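Local coordinates for protein probable Thioesterase (Bartonella henselae, PDB 3HM0) that probably hydrolyses thioesters, perhaps acyl-CoA substrates, as a member of the thioesterase superfamily with a hot-dog fold, at residues Asn34-Thr48 / Ala105-Ile117. Numbering follows the deposited sequence.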
ATOM      1  N   ASN A  34       4.375 -29.452  16.539  1.00 56.26           N
ATOM      2  CA  ASN A  34       4.416 -28.317  15.575  1.00 56.49           C
ATOM      3  C   ASN A  34       3.296 -27.280  15.801  1.00 56.04           C
ATOM      4  O   ASN A  34       2.248 -27.307  15.130  1.00 56.10           O
ATOM      5  CB  ASN A  34       4.409 -28.833  14.128  1.00 56.82           C
ATOM      6  CG  ASN A  34       4.927 -27.790  13.125  1.00 58.10           C
ATOM      7  OD1 ASN A  34       6.013 -27.219  13.297  1.00 59.70           O
ATOM      8  ND2 ASN A  34       4.151 -27.546  12.074  1.00 58.94           N
ATOM      9  N   ALA A  35       3.542 -26.364  16.739  1.00 55.11           N
ATOM     10  CA  ALA A  35       2.550 -25.375  17.161  1.00 54.12           C
ATOM     11  C   ALA A  35       2.373 -24.229  16.157  1.00 53.26           C
ATOM     12  O   ALA A  35       3.233 -23.994  15.316  1.00 53.47           O
ATOM     13  CB  ALA A  35       2.910 -24.831  18.549  1.00 54.13           C
ATOM     14  N   PHE A  36       1.237 -23.542  16.245  1.00 52.45           N
ATOM     15  CA  PHE A  36       0.998 -22.296  15.513  1.00 51.52           C
ATOM     16  C   PHE A  36       1.605 -21.115  16.258  1.00 50.89           C
ATOM     17  O   PHE A  36       1.254 -20.867  17.407  1.00 51.20           O
ATOM     18  CB  PHE A  36      -0.505 -22.041  15.361  1.00 51.25           C
ATOM     19  CG  PHE A  36      -1.120 -22.724  14.190  1.00 51.07           C
ATOM     20  CD1 PHE A  36      -0.718 -22.411  12.890  1.00 51.43           C
ATOM     21  CD2 PHE A  36      -2.117 -23.676  14.369  1.00 51.07           C
ATOM     22  CE1 PHE A  36      -1.299 -23.051  11.784  1.00 50.50           C
ATOM     23  CE2 PHE A  36      -2.705 -24.321  13.265  1.00 50.15           C
ATOM     24  CZ  PHE A  36      -2.293 -24.007  11.976  1.00 49.66           C
ATOM     25  N   HIS A  37       2.499 -20.376  15.613  1.00 49.93           N
ATOM     26  CA  HIS A  37       3.007 -19.146  16.205  1.00 48.86           C
ATOM     27  C   HIS A  37       1.933 -18.081  16.144  1.00 47.86           C
ATOM     28  O   HIS A  37       1.246 -17.957  15.134  1.00 47.90           O
ATOM     29  CB  HIS A  37       4.253 -18.675  15.477  1.00 48.86           C
ATOM     30  CG  HIS A  37       5.443 -19.552  15.697  1.00 50.70           C
ATOM     31  ND1 HIS A  37       6.728 -19.056  15.778  1.00 52.70           N
ATOM     32  CD2 HIS A  37       5.546 -20.894  15.864  1.00 52.04           C
ATOM     33  CE1 HIS A  37       7.572 -20.054  15.977  1.00 53.24           C
ATOM     34  NE2 HIS A  37       6.880 -21.179  16.036  1.00 54.19           N
ATOM     35  N   ASP A  38       1.793 -17.331  17.234  1.00 46.66           N
ATOM     36  CA  ASP A  38       0.776 -16.291  17.364  1.00 45.52           C
ATOM     37  C   ASP A  38       1.387 -14.896  17.275  1.00 44.37           C
ATOM     38  O   ASP A  38       2.390 -14.592  17.947  1.00 44.13           O
ATOM     39  CB  ASP A  38       0.006 -16.431  18.691  1.00 45.75           C
ATOM     40  CG  ASP A  38      -1.094 -17.492  18.638  1.00 46.90           C
ATOM     41  OD1 ASP A  38      -1.041 -18.403  17.787  1.00 47.20           O
ATOM     42  OD2 ASP A  38      -2.027 -17.416  19.468  1.00 48.60           O
ATOM     43  N   PHE A  39       0.762 -14.058  16.447  1.00 42.64           N
ATOM     44  CA  PHE A  39       1.105 -12.649  16.349  1.00 40.86           C
ATOM     45  C   PHE A  39      -0.123 -11.736  16.193  1.00 39.69           C
ATOM     46  O   PHE A  39      -1.033 -12.016  15.409  1.00 39.40           O
ATOM     47  CB  PHE A  39       2.087 -12.423  15.206  1.00 40.79           C
ATOM     48  CG  PHE A  39       2.771 -11.100  15.274  1.00 41.03           C
ATOM     49  CD1 PHE A  39       3.717 -10.845  16.271  1.00 40.21           C
ATOM     50  CD2 PHE A  39       2.442 -10.084  14.372  1.00 40.83           C
ATOM     51  CE1 PHE A  39       4.334  -9.597  16.362  1.00 40.37           C
ATOM     52  CE2 PHE A  39       3.066  -8.829  14.449  1.00 41.07           C
ATOM     53  CZ  PHE A  39       4.014  -8.586  15.442  1.00 39.66           C
ATOM     54  N   GLN A  40      -0.136 -10.635  16.934  1.00 38.09           N
ATOM     55  CA  GLN A  40      -1.262  -9.717  16.898  1.00 37.20           C
ATOM     56  C   GLN A  40      -0.958  -8.432  16.116  1.00 36.19           C
ATOM     57  O   GLN A  40       0.166  -7.929  16.121  1.00 36.26           O
ATOM     58  CB  GLN A  40      -1.715  -9.368  18.307  1.00 37.11           C
ATOM     59  CG  GLN A  40      -2.099 -10.579  19.167  1.00 40.14           C
ATOM     60  CD  GLN A  40      -3.135 -10.248  20.236  1.00 42.26           C
ATOM     61  OE1 GLN A  40      -3.052  -9.222  20.924  1.00 43.89           O
ATOM     62  NE2 GLN A  40      -4.126 -11.111  20.366  1.00 42.43           N
ATOM     63  N   ALA A  41      -1.971  -7.922  15.431  1.00 34.67           N
ATOM     64  CA  ALA A  41      -1.902  -6.601  14.826  1.00 33.52           C
ATOM     65  C   ALA A  41      -3.267  -5.953  14.895  1.00 32.11           C
ATOM     66  O   ALA A  41      -4.294  -6.635  14.853  1.00 32.04           O
ATOM     67  CB  ALA A  41      -1.398  -6.669  13.376  1.00 33.81           C
ATOM     68  N   ARG A  42      -3.253  -4.639  15.031  1.00 30.64           N
ATOM     69  CA  ARG A  42      -4.449  -3.811  15.069  1.00 29.61           C
ATOM     70  C   ARG A  42      -4.821  -3.346  13.643  1.00 28.15           C
ATOM     71  O   ARG A  42      -3.964  -3.230  12.770  1.00 27.15           O
ATOM     72  CB  ARG A  42      -4.168  -2.599  15.976  1.00 30.25           C
ATOM     73  CG  ARG A  42      -5.369  -1.690  16.257  1.00 31.57           C
ATOM     74  CD  ARG A  42      -6.315  -2.339  17.236  1.00 33.20           C
ATOM     75  NE  ARG A  42      -5.725  -2.439  18.565  1.00 33.65           N
ATOM     76  CZ  ARG A  42      -6.398  -2.748  19.668  1.00 34.01           C
ATOM     77  NH1 ARG A  42      -7.697  -3.007  19.615  1.00 31.67           N
ATOM     78  NH2 ARG A  42      -5.761  -2.787  20.834  1.00 35.12           N
ATOM     79  N   VAL A  43      -6.102  -3.093  13.412  1.00 26.94           N
ATOM     80  CA  VAL A  43      -6.542  -2.560  12.135  1.00 25.67           C
ATOM     81  C   VAL A  43      -6.710  -1.056  12.274  1.00 25.58           C
ATOM     82  O   VAL A  43      -7.430  -0.574  13.148  1.00 25.27           O
ATOM     83  CB  VAL A  43      -7.884  -3.152  11.693  1.00 25.71           C
ATOM     84  CG1 VAL A  43      -8.460  -2.359  10.521  1.00 24.50           C
ATOM     85  CG2 VAL A  43      -7.757  -4.667  11.376  1.00 25.34           C
ATOM     86  N   TYR A  44      -6.054  -0.336  11.378  1.00 24.82           N
ATOM     87  CA  TYR A  44      -6.092   1.100  11.325  1.00 24.28           C
ATOM     88  C   TYR A  44      -6.795   1.575  10.054  1.00 23.86           C
ATOM     89  O   TYR A  44      -7.157   0.755   9.208  1.00 24.13           O
ATOM     90  CB  TYR A  44      -4.652   1.604  11.355  1.00 24.62           C
ATOM     91  CG  TYR A  44      -3.915   1.223  12.608  1.00 25.15           C
ATOM     92  CD1 TYR A  44      -4.096   1.947  13.793  1.00 26.78           C
ATOM     93  CD2 TYR A  44      -3.043   0.136  12.624  1.00 26.86           C
ATOM     94  CE1 TYR A  44      -3.413   1.602  14.965  1.00 27.21           C
ATOM     95  CE2 TYR A  44      -2.362  -0.228  13.795  1.00 26.82           C
ATOM     96  CZ  TYR A  44      -2.550   0.521  14.952  1.00 26.70           C
ATOM     97  OH  TYR A  44      -1.881   0.188  16.096  1.00 28.14           O
ATOM     98  N   VAL A  45      -6.984   2.890   9.906  1.00 23.32           N
ATOM     99  CA  VAL A  45      -7.714   3.419   8.753  1.00 22.57           C
ATOM    100  C   VAL A  45      -7.101   2.952   7.418  1.00 22.78           C
ATOM    101  O   VAL A  45      -7.817   2.623   6.461  1.00 23.19           O
ATOM    102  CB  VAL A  45      -7.900   4.963   8.817  1.00 22.92           C
ATOM    103  CG1 VAL A  45      -8.578   5.495   7.532  1.00 21.59           C
ATOM    104  CG2 VAL A  45      -8.730   5.368  10.053  1.00 21.35           C
ATOM    105  N   ALA A  46      -5.768   2.904   7.380  1.00 22.40           N
ATOM    106  CA  ALA A  46      -5.001   2.490   6.218  1.00 21.27           C
ATOM    107  C   ALA A  46      -5.436   1.112   5.709  1.00 21.39           C
ATOM    108  O   ALA A  46      -5.369   0.829   4.515  1.00 21.86           O
ATOM    109  CB  ALA A  46      -3.541   2.484   6.556  1.00 20.41           C
ATOM    110  N   ASP A  47      -5.891   0.257   6.609  1.00 21.42           N
ATOM    111  CA  ASP A  47      -6.153  -1.135   6.247  1.00 21.78           C
ATOM    112  C   ASP A  47      -7.523  -1.317   5.573  1.00 22.57           C
ATOM    113  O   ASP A  47      -7.785  -2.366   4.976  1.00 22.55           O
ATOM    114  CB  ASP A  47      -6.016  -2.019   7.483  1.00 20.80           C
ATOM    115  CG  ASP A  47      -4.608  -2.048   7.998  1.00 20.76           C
ATOM    116  OD1 ASP A  47      -3.710  -2.454   7.212  1.00 20.03           O
ATOM    117  OD2 ASP A  47      -4.385  -1.639   9.167  1.00 18.57           O
ATOM    118  N   THR A  48      -8.354  -0.271   5.634  1.00 22.92           N
ATOM    119  CA  THR A  48      -9.769  -0.370   5.301  1.00 23.22           C
ATOM    120  C   THR A  48     -10.062   0.122   3.898  1.00 23.95           C
ATOM    121  O   THR A  48      -9.221   0.815   3.283  1.00 24.69           O
ATOM    122  CB  THR A  48     -10.660   0.416   6.282  1.00 23.03           C
ATOM    123  OG1 THR A  48     -10.540   1.814   6.022  1.00 22.61           O
ATOM    124  CG2 THR A  48     -10.296   0.119   7.720  1.00 22.50           C
ATOM    125  N   ALA A 105     -12.671  -8.195   8.831  1.00 29.16           N
ATOM    126  CA  ALA A 105     -12.130  -7.503   9.999  1.00 29.61           C
ATOM    127  C   ALA A 105     -12.575  -6.059   9.980  1.00 29.48           C
ATOM    128  O   ALA A 105     -12.643  -5.456   8.932  1.00 29.79           O
ATOM    129  CB  ALA A 105     -10.631  -7.598  10.047  1.00 29.93           C
ATOM    130  N   GLN A 106     -12.899  -5.522  11.152  1.00 30.18           N
ATOM    131  CA  GLN A 106     -13.414  -4.162  11.291  1.00 30.90           C
ATOM    132  C   GLN A 106     -12.308  -3.222  11.772  1.00 31.03           C
ATOM    133  O   GLN A 106     -11.272  -3.687  12.306  1.00 31.03           O
ATOM    134  CB  GLN A 106     -14.561  -4.128  12.307  1.00 31.21           C
ATOM    135  CG  GLN A 106     -15.629  -5.239  12.172  1.00 32.99           C
ATOM    136  CD  GLN A 106     -16.655  -4.920  11.105  1.00 35.78           C
ATOM    137  OE1 GLN A 106     -16.821  -3.758  10.721  1.00 37.52           O
ATOM    138  NE2 GLN A 106     -17.350  -5.947  10.614  1.00 35.57           N
ATOM    139  N   ILE A 107     -12.536  -1.913  11.595  1.00 30.87           N
ATOM    140  CA  ILE A 107     -11.650  -0.867  12.108  1.00 30.52           C
ATOM    141  C   ILE A 107     -11.385  -1.089  13.577  1.00 31.25           C
ATOM    142  O   ILE A 107     -12.283  -1.427  14.348  1.00 31.16           O
ATOM    143  CB  ILE A 107     -12.234   0.563  11.926  1.00 30.72           C
ATOM    144  CG1 ILE A 107     -11.194   1.648  12.301  1.00 30.09           C
ATOM    145  CG2 ILE A 107     -13.485   0.752  12.767  1.00 28.06           C
ATOM    146  CD1 ILE A 107      -9.983   1.745  11.367  1.00 28.49           C
ATOM    147  N   ASP A 108     -10.133  -0.915  13.956  1.00 31.86           N
ATOM    148  CA  ASP A 108      -9.733  -1.095  15.348  1.00 32.66           C
ATOM    149  C   ASP A 108      -9.734  -2.524  15.885  1.00 32.07           C
ATOM    150  O   ASP A 108      -9.334  -2.724  17.027  1.00 31.57           O
ATOM    151  CB  ASP A 108     -10.543  -0.189  16.286  1.00 33.12           C
ATOM    152  CG  ASP A 108      -9.693   0.389  17.388  1.00 36.82           C
ATOM    153  OD1 ASP A 108      -8.450   0.376  17.223  1.00 40.16           O
ATOM    154  OD2 ASP A 108     -10.244   0.869  18.412  1.00 41.99           O
ATOM    155  N   ASN A 109     -10.187  -3.508  15.101  1.00 31.90           N
ATOM    156  CA  ASN A 109     -10.100  -4.905  15.558  1.00 32.28           C
ATOM    157  C   ASN A 109      -8.681  -5.250  15.910  1.00 32.20           C
ATOM    158  O   ASN A 109      -7.741  -4.747  15.287  1.00 32.19           O
ATOM    159  CB  ASN A 109     -10.520  -5.908  14.492  1.00 32.26           C
ATOM    160  CG  ASN A 109     -12.020  -6.098  14.397  1.00 33.62           C
ATOM    161  OD1 ASN A 109     -12.479  -6.878  13.552  1.00 33.11           O
ATOM    162  ND2 ASN A 109     -12.802  -5.379  15.236  1.00 32.28           N
ATOM    163  N   LEU A 110      -8.538  -6.110  16.911  1.00 32.36           N
ATOM    164  CA  LEU A 110      -7.259  -6.689  17.245  1.00 32.45           C
ATOM    165  C   LEU A 110      -7.202  -8.077  16.634  1.00 32.33           C
ATOM    166  O   LEU A 110      -8.025  -8.946  16.958  1.00 32.04           O
ATOM    167  CB  LEU A 110      -7.074  -6.753  18.749  1.00 32.65           C
ATOM    168  CG  LEU A 110      -5.690  -7.214  19.204  1.00 34.80           C
ATOM    169  CD1 LEU A 110      -4.549  -6.515  18.450  1.00 33.55           C
ATOM    170  CD2 LEU A 110      -5.575  -6.977  20.718  1.00 37.36           C
ATOM    171  N   LEU A 111      -6.243  -8.268  15.726  1.00 31.88           N
ATOM    172  CA  LEU A 111      -6.146  -9.513  14.967  1.00 31.60           C
ATOM    173  C   LEU A 111      -5.102 -10.466  15.551  1.00 31.48           C
ATOM    174  O   LEU A 111      -4.041 -10.032  16.008  1.00 31.41           O
ATOM    175  CB  LEU A 111      -5.849  -9.241  13.472  1.00 31.40           C
ATOM    176  CG  LEU A 111      -6.784  -8.354  12.626  1.00 30.74           C
ATOM    177  CD1 LEU A 111      -6.277  -8.249  11.208  1.00 29.41           C
ATOM    178  CD2 LEU A 111      -8.221  -8.859  12.632  1.00 30.12           C
ATOM    179  N   THR A 112      -5.435 -11.757  15.541  1.00 31.33           N
ATOM    180  CA  THR A 112      -4.510 -12.839  15.858  1.00 31.35           C
ATOM    181  C   THR A 112      -4.148 -13.528  14.544  1.00 31.60           C
ATOM    182  O   THR A 112      -5.039 -13.939  13.782  1.00 31.55           O
ATOM    183  CB  THR A 112      -5.164 -13.855  16.816  1.00 31.45           C
ATOM    184  OG1 THR A 112      -5.678 -13.165  17.957  1.00 31.47           O
ATOM    185  CG2 THR A 112      -4.185 -14.922  17.258  1.00 30.44           C
ATOM    186  N   ILE A 113      -2.847 -13.605  14.270  1.00 31.70           N
ATOM    187  CA  ILE A 113      -2.338 -14.211  13.058  1.00 32.10           C
ATOM    188  C   ILE A 113      -1.621 -15.510  13.427  1.00 32.92           C
ATOM    189  O   ILE A 113      -0.677 -15.496  14.208  1.00 33.19           O
ATOM    190  CB  ILE A 113      -1.369 -13.261  12.296  1.00 32.02           C
ATOM    191  CG1 ILE A 113      -2.010 -11.887  12.063  1.00 31.14           C
ATOM    192  CG2 ILE A 113      -0.928 -13.879  10.952  1.00 31.40           C
ATOM    193  CD1 ILE A 113      -0.994 -10.760  11.873  1.00 26.87           C
ATOM    194  N   LYS A 114      -2.076 -16.628  12.863  1.00 33.54           N
ATOM    195  CA  LYS A 114      -1.501 -17.938  13.168  1.00 34.07           C
ATOM    196  C   LYS A 114      -0.728 -18.514  11.987  1.00 34.31           C
ATOM    197  O   LYS A 114      -1.239 -18.616  10.876  1.00 33.80           O
ATOM    198  CB  LYS A 114      -2.570 -18.901  13.675  1.00 33.84           C
ATOM    199  CG  LYS A 114      -3.203 -18.409  14.961  1.00 35.69           C
ATOM    200  CD  LYS A 114      -4.549 -19.030  15.252  1.00 38.67           C
ATOM    201  CE  LYS A 114      -4.420 -20.214  16.195  1.00 41.55           C
ATOM    202  NZ  LYS A 114      -3.933 -19.793  17.559  1.00 44.54           N
ATOM    203  N   THR A 115       0.520 -18.884  12.248  1.00 34.80           N
ATOM    204  CA  THR A 115       1.430 -19.290  11.202  1.00 35.58           C
ATOM    205  C   THR A 115       2.211 -20.512  11.660  1.00 36.73           C
ATOM    206  O   THR A 115       2.668 -20.575  12.809  1.00 36.95           O
ATOM    207  CB  THR A 115       2.408 -18.143  10.868  1.00 35.13           C
ATOM    208  OG1 THR A 115       1.675 -16.959  10.533  1.00 34.01           O
ATOM    209  CG2 THR A 115       3.301 -18.503   9.720  1.00 35.56           C
ATOM    210  N   ARG A 116       2.333 -21.490  10.772  1.00 37.70           N
ATOM    211  CA  ARG A 116       3.279 -22.568  10.973  1.00 39.71           C
ATOM    212  C   ARG A 116       3.734 -23.088   9.617  1.00 40.65           C
ATOM    213  O   ARG A 116       3.015 -22.949   8.629  1.00 40.92           O
ATOM    214  CB  ARG A 116       2.671 -23.690  11.811  1.00 39.81           C
ATOM    215  CG  ARG A 116       1.593 -24.486  11.092  1.00 41.77           C
ATOM    216  CD  ARG A 116       1.224 -25.713  11.886  1.00 45.51           C
ATOM    217  NE  ARG A 116       0.027 -26.403  11.386  1.00 48.84           N
ATOM    218  CZ  ARG A 116      -0.438 -27.543  11.899  1.00 49.86           C
ATOM    219  NH1 ARG A 116       0.186 -28.125  12.919  1.00 51.02           N
ATOM    220  NH2 ARG A 116      -1.528 -28.107  11.399  1.00 50.71           N
ATOM    221  N   ILE A 117       4.936 -23.652   9.567  1.00 41.94           N
ATOM    222  CA  ILE A 117       5.386 -24.372   8.397  1.00 43.45           C
ATOM    223  C   ILE A 117       4.658 -25.711   8.436  1.00 44.92           C
ATOM    224  O   ILE A 117       4.431 -26.272   9.514  1.00 45.35           O
ATOM    225  CB  ILE A 117       6.920 -24.545   8.381  1.00 43.36           C
ATOM    226  CG1 ILE A 117       7.590 -23.238   7.955  1.00 43.07           C
ATOM    227  CG2 ILE A 117       7.346 -25.642   7.393  1.00 43.53           C
ATOM    228  CD1 ILE A 117       9.092 -23.213   8.158  1.00 44.00           C
TER
HETATM  229  O   HOH W   1      -7.237   1.960  14.632  1.00 30.91           O
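H37, F39 and A41 pair with T115, I113 and L111 through two backbone hydrogen bonds each, joining strands 37-42 and 110-120 antiparallel. Beyond A41 the pairing runs into the type II turn Q106-N109: V43 N donates to N109 O (3.0 Å) and V43 O accepts from D108 N (2.8 Å).

Two arginines reach across to main-chain carbonyls. R42, its chain bent at chi2 and chi3, brings NH1 to D108 O in a nearly straight bond of 3.1 Å in the guanidinium plane, while L110 CB lies over one face. At the other end R116 NH1 donates to N34 O, and N34 ND2 to I117 O (2.9 Å). R116 also lays CD over the F36 ring, 3.9 Å from its centroid, with CZ in an off-centre cation-pi contact. K114 NZ makes a salt bridge to D38 OD1 at 3.2 Å.

Among apolar contacts, V43 CG2 meets L111 CD1, and I107 CD1 packs against V45 CG2.

The pair forms one edge of the antiparallel sheet that wraps helix 58-72, as in the hot-dog fold of thioesterases. Strand 37-42 is outermost within the chain, its F39 and A41 facing that helix, while T112, K114 and R116 bond through their backbones to strand 124-133.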